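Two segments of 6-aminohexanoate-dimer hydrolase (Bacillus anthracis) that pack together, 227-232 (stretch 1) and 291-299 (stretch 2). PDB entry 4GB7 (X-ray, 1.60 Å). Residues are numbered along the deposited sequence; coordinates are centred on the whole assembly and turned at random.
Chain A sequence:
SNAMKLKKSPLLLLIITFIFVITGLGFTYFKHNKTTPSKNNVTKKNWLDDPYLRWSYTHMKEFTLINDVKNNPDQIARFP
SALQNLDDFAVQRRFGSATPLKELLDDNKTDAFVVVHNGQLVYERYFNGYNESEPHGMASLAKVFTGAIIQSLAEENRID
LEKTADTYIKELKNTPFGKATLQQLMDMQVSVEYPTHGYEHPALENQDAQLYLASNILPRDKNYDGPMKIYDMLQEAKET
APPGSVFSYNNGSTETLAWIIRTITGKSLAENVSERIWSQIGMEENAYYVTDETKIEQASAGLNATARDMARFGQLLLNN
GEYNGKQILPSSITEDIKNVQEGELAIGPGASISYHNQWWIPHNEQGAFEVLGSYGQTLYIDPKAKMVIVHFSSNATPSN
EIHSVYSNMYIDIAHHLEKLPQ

Stretch 1 (227-232) PMKIYD
Stretch 2 291-299: TDETKIEQA

One carboxylate, that of Asp292, organises both sides of this contact: OD2 reaches across to the start of a helix while OD1 folds its own loop. The only direct hydrogen bond between the stretches runs from Ile230 N to Asp292 OD2 (2.8 Å, N-H...O angle 167°). Water 1 extends it, donating to Asp292 OD2 (2.7 Å) and accepting from Tyr231 N (3.0 Å), so two amides at the helix start, which have no carbonyl partner from an earlier turn, are served by one carboxylate, Ile230 N directly and Tyr231 N through the water.

Stretch 1 is extended at Lys229 (phi/psi -152/163), the N-cap residue, then helical from Ile230 (-55/-44). Asp232 (chi1 m) turns back, its OD2 accepting from Met228 N at 2.9 Å. Stretch 2 has no regular helix or strand; a type I turn runs from Asp292 to Lys295, closed by Lys295 N to Asp292 O (2.9 Å). With chi1 p, Asp292 places OD1 to accept from Thr294 N (2.9 Å), Thr294 OG1 (2.8 Å) and Ile296 N (3.1 Å). Register is set by Lys229 and Asp292, whose CA atoms lie 5.7 Å apart.

Beside this polar knot lies an apolar patch. Buried Ile230 (chi1 m, chi2 t) points toward stretch 2, its CD1 3.4 Å from Glu297 O, 3.6 Å from Ile296 O and 4.2 Å from Ile296 CG2; the extended CG1-CD1 arm carries the methyl onto the backbone of stretch 2. Ile296 (m, m) also points across, with CG2 3.9 Å from Tyr231 CE1, oblique to the ring, and CD1 3.6 Å from Tyr231 OH.

At the margin, Lys229 (p, t, t, t) lays CD 4.1 Å from Thr294 CG2 while its end leads away. The backbone O of Met228 lies 3.4 Å from Glu293 OE1, two acceptors with no hydrogen bond between them; the selenomethionine side chain (m, m, m) points sideways and stays 4.8 Å or more from stretch 2. Together the stretches bury 396 Å².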

# COMPACT_ATOMS: atom_id res chain seq x y z
N PRO A 227 5.07 -2.73 22.85
CA PRO A 227 6.14 -3.28 22.00
C PRO A 227 7.29 -2.29 21.75
O PRO A 227 7.05 -1.08 21.57
CB PRO A 227 5.37 -3.67 20.73
CG PRO A 227 4.26 -2.68 20.67
CD PRO A 227 3.79 -2.67 22.10
N MSE A 228 8.53 -2.80 21.74
CA MSE A 228 9.72 -1.96 21.53
C MSE A 228 10.28 -2.06 20.11
O MSE A 228 11.09 -1.24 19.72
CB MSE A 228 10.81 -2.31 22.56
CG MSE A 228 10.41 -2.11 24.06
SE MSE A 228 10.00 -0.23 24.44
CE MSE A 228 11.85 0.45 24.46
N LYS A 229 9.82 -3.07 19.38
CA LYS A 229 10.16 -3.29 17.99
C LYS A 229 8.99 -4.02 17.37
O LYS A 229 8.17 -4.58 18.09
CB LYS A 229 11.44 -4.09 17.90
CG LYS A 229 11.35 -5.48 18.47
CD LYS A 229 12.70 -6.17 18.39
CE LYS A 229 12.64 -7.59 18.88
NZ LYS A 229 13.88 -8.34 18.54
N ILE A 230 8.90 -4.03 16.04
CA ILE A 230 7.75 -4.62 15.34
C ILE A 230 7.47 -6.07 15.75
O ILE A 230 6.32 -6.46 15.97
CB ILE A 230 7.92 -4.47 13.81
CG1 ILE A 230 7.85 -3.00 13.39
CG2 ILE A 230 6.86 -5.27 13.04
CD1 ILE A 230 8.34 -2.80 11.98
N TYR A 231 8.50 -6.89 15.87
CA TYR A 231 8.25 -8.27 16.20
C TYR A 231 7.63 -8.46 17.58
O TYR A 231 6.89 -9.45 17.80
CB TYR A 231 9.52 -9.10 16.06
CG TYR A 231 10.15 -9.15 14.67
CD1 TYR A 231 9.43 -8.88 13.52
CD2 TYR A 231 11.48 -9.47 14.52
CE1 TYR A 231 10.01 -8.94 12.27
CE2 TYR A 231 12.07 -9.54 13.26
CZ TYR A 231 11.34 -9.27 12.14
OH TYR A 231 11.90 -9.35 10.88
N ASP A 232 7.92 -7.56 18.50
CA ASP A 232 7.27 -7.56 19.83
C ASP A 232 5.75 -7.48 19.71
O ASP A 232 5.00 -8.12 20.44
CB ASP A 232 7.74 -6.38 20.69
CG ASP A 232 9.16 -6.51 21.20
OD1 ASP A 232 9.84 -7.58 21.03
OD2 ASP A 232 9.59 -5.49 21.81
N THR A 291 11.48 2.27 9.30
CA THR A 291 11.79 1.09 10.12
C THR A 291 11.53 1.32 11.61
O THR A 291 11.41 2.44 12.06
CB THR A 291 13.26 0.64 9.95
OG1 THR A 291 14.14 1.55 10.67
CG2 THR A 291 13.67 0.56 8.46
N ASP A 292 11.54 0.24 12.39
CA ASP A 292 11.68 0.32 13.84
C ASP A 292 13.15 0.59 14.23
O ASP A 292 14.03 0.73 13.36
CB ASP A 292 11.02 -0.92 14.53
CG ASP A 292 11.77 -2.19 14.35
OD1 ASP A 292 12.96 -2.14 14.03
OD2 ASP A 292 11.14 -3.28 14.60
N GLU A 293 13.40 0.69 15.53
CA GLU A 293 14.72 1.08 16.02
C GLU A 293 15.76 -0.01 15.72
O GLU A 293 16.96 0.26 15.77
CB GLU A 293 14.68 1.31 17.50
CG GLU A 293 13.92 2.52 17.95
CD GLU A 293 13.61 2.42 19.44
OE1 GLU A 293 12.61 1.75 19.85
OE2 GLU A 293 14.42 3.01 20.19
N THR A 294 15.29 -1.22 15.43
CA THR A 294 16.16 -2.30 15.03
C THR A 294 16.40 -2.43 13.53
O THR A 294 17.03 -3.38 13.07
CB THR A 294 15.75 -3.65 15.67
OG1 THR A 294 14.58 -4.19 15.07
CG2 THR A 294 15.60 -3.48 17.18
N LYS A 295 15.96 -1.42 12.78
CA LYS A 295 16.08 -1.37 11.31
C LYS A 295 15.27 -2.45 10.59
O LYS A 295 15.53 -2.79 9.40
CB LYS A 295 17.55 -1.34 10.87
CG LYS A 295 18.39 -0.22 11.48
CD LYS A 295 17.77 1.19 11.31
CE LYS A 295 17.25 1.60 9.90
NZ LYS A 295 18.37 1.84 8.91
N ILE A 296 14.25 -2.95 11.28
CA ILE A 296 13.24 -3.80 10.64
C ILE A 296 12.18 -2.91 10.02
O ILE A 296 11.57 -2.07 10.70
CB ILE A 296 12.60 -4.79 11.64
CG1 ILE A 296 13.63 -5.81 12.14
CG2 ILE A 296 11.41 -5.50 11.03
CD1 ILE A 296 14.30 -6.64 11.09
N GLU A 297 11.90 -3.14 8.73
CA GLU A 297 10.99 -2.29 8.00
C GLU A 297 9.53 -2.52 8.43
O GLU A 297 9.15 -3.63 8.77
CB GLU A 297 11.05 -2.56 6.49
CG GLU A 297 12.43 -2.42 5.85
CD GLU A 297 13.28 -3.65 5.86
OE1 GLU A 297 12.95 -4.64 6.57
OE2 GLU A 297 14.37 -3.56 5.21
N GLN A 298 8.73 -1.44 8.44
CA GLN A 298 7.27 -1.56 8.47
C GLN A 298 6.82 -2.06 7.11
O GLN A 298 6.52 -1.24 6.24
CB GLN A 298 6.60 -0.19 8.67
CG GLN A 298 6.87 0.44 9.99
CD GLN A 298 6.27 1.82 10.08
OE1 GLN A 298 5.79 2.36 9.08
NE2 GLN A 298 6.33 2.40 11.25
N ALA A 299 6.76 -3.37 6.94
CA ALA A 299 6.33 -3.96 5.70
C ALA A 299 4.89 -3.59 5.32
O ALA A 299 4.51 -3.60 4.15
CB ALA A 299 6.46 -5.49 5.78
O HOH W 1 11.16 -5.97 14.95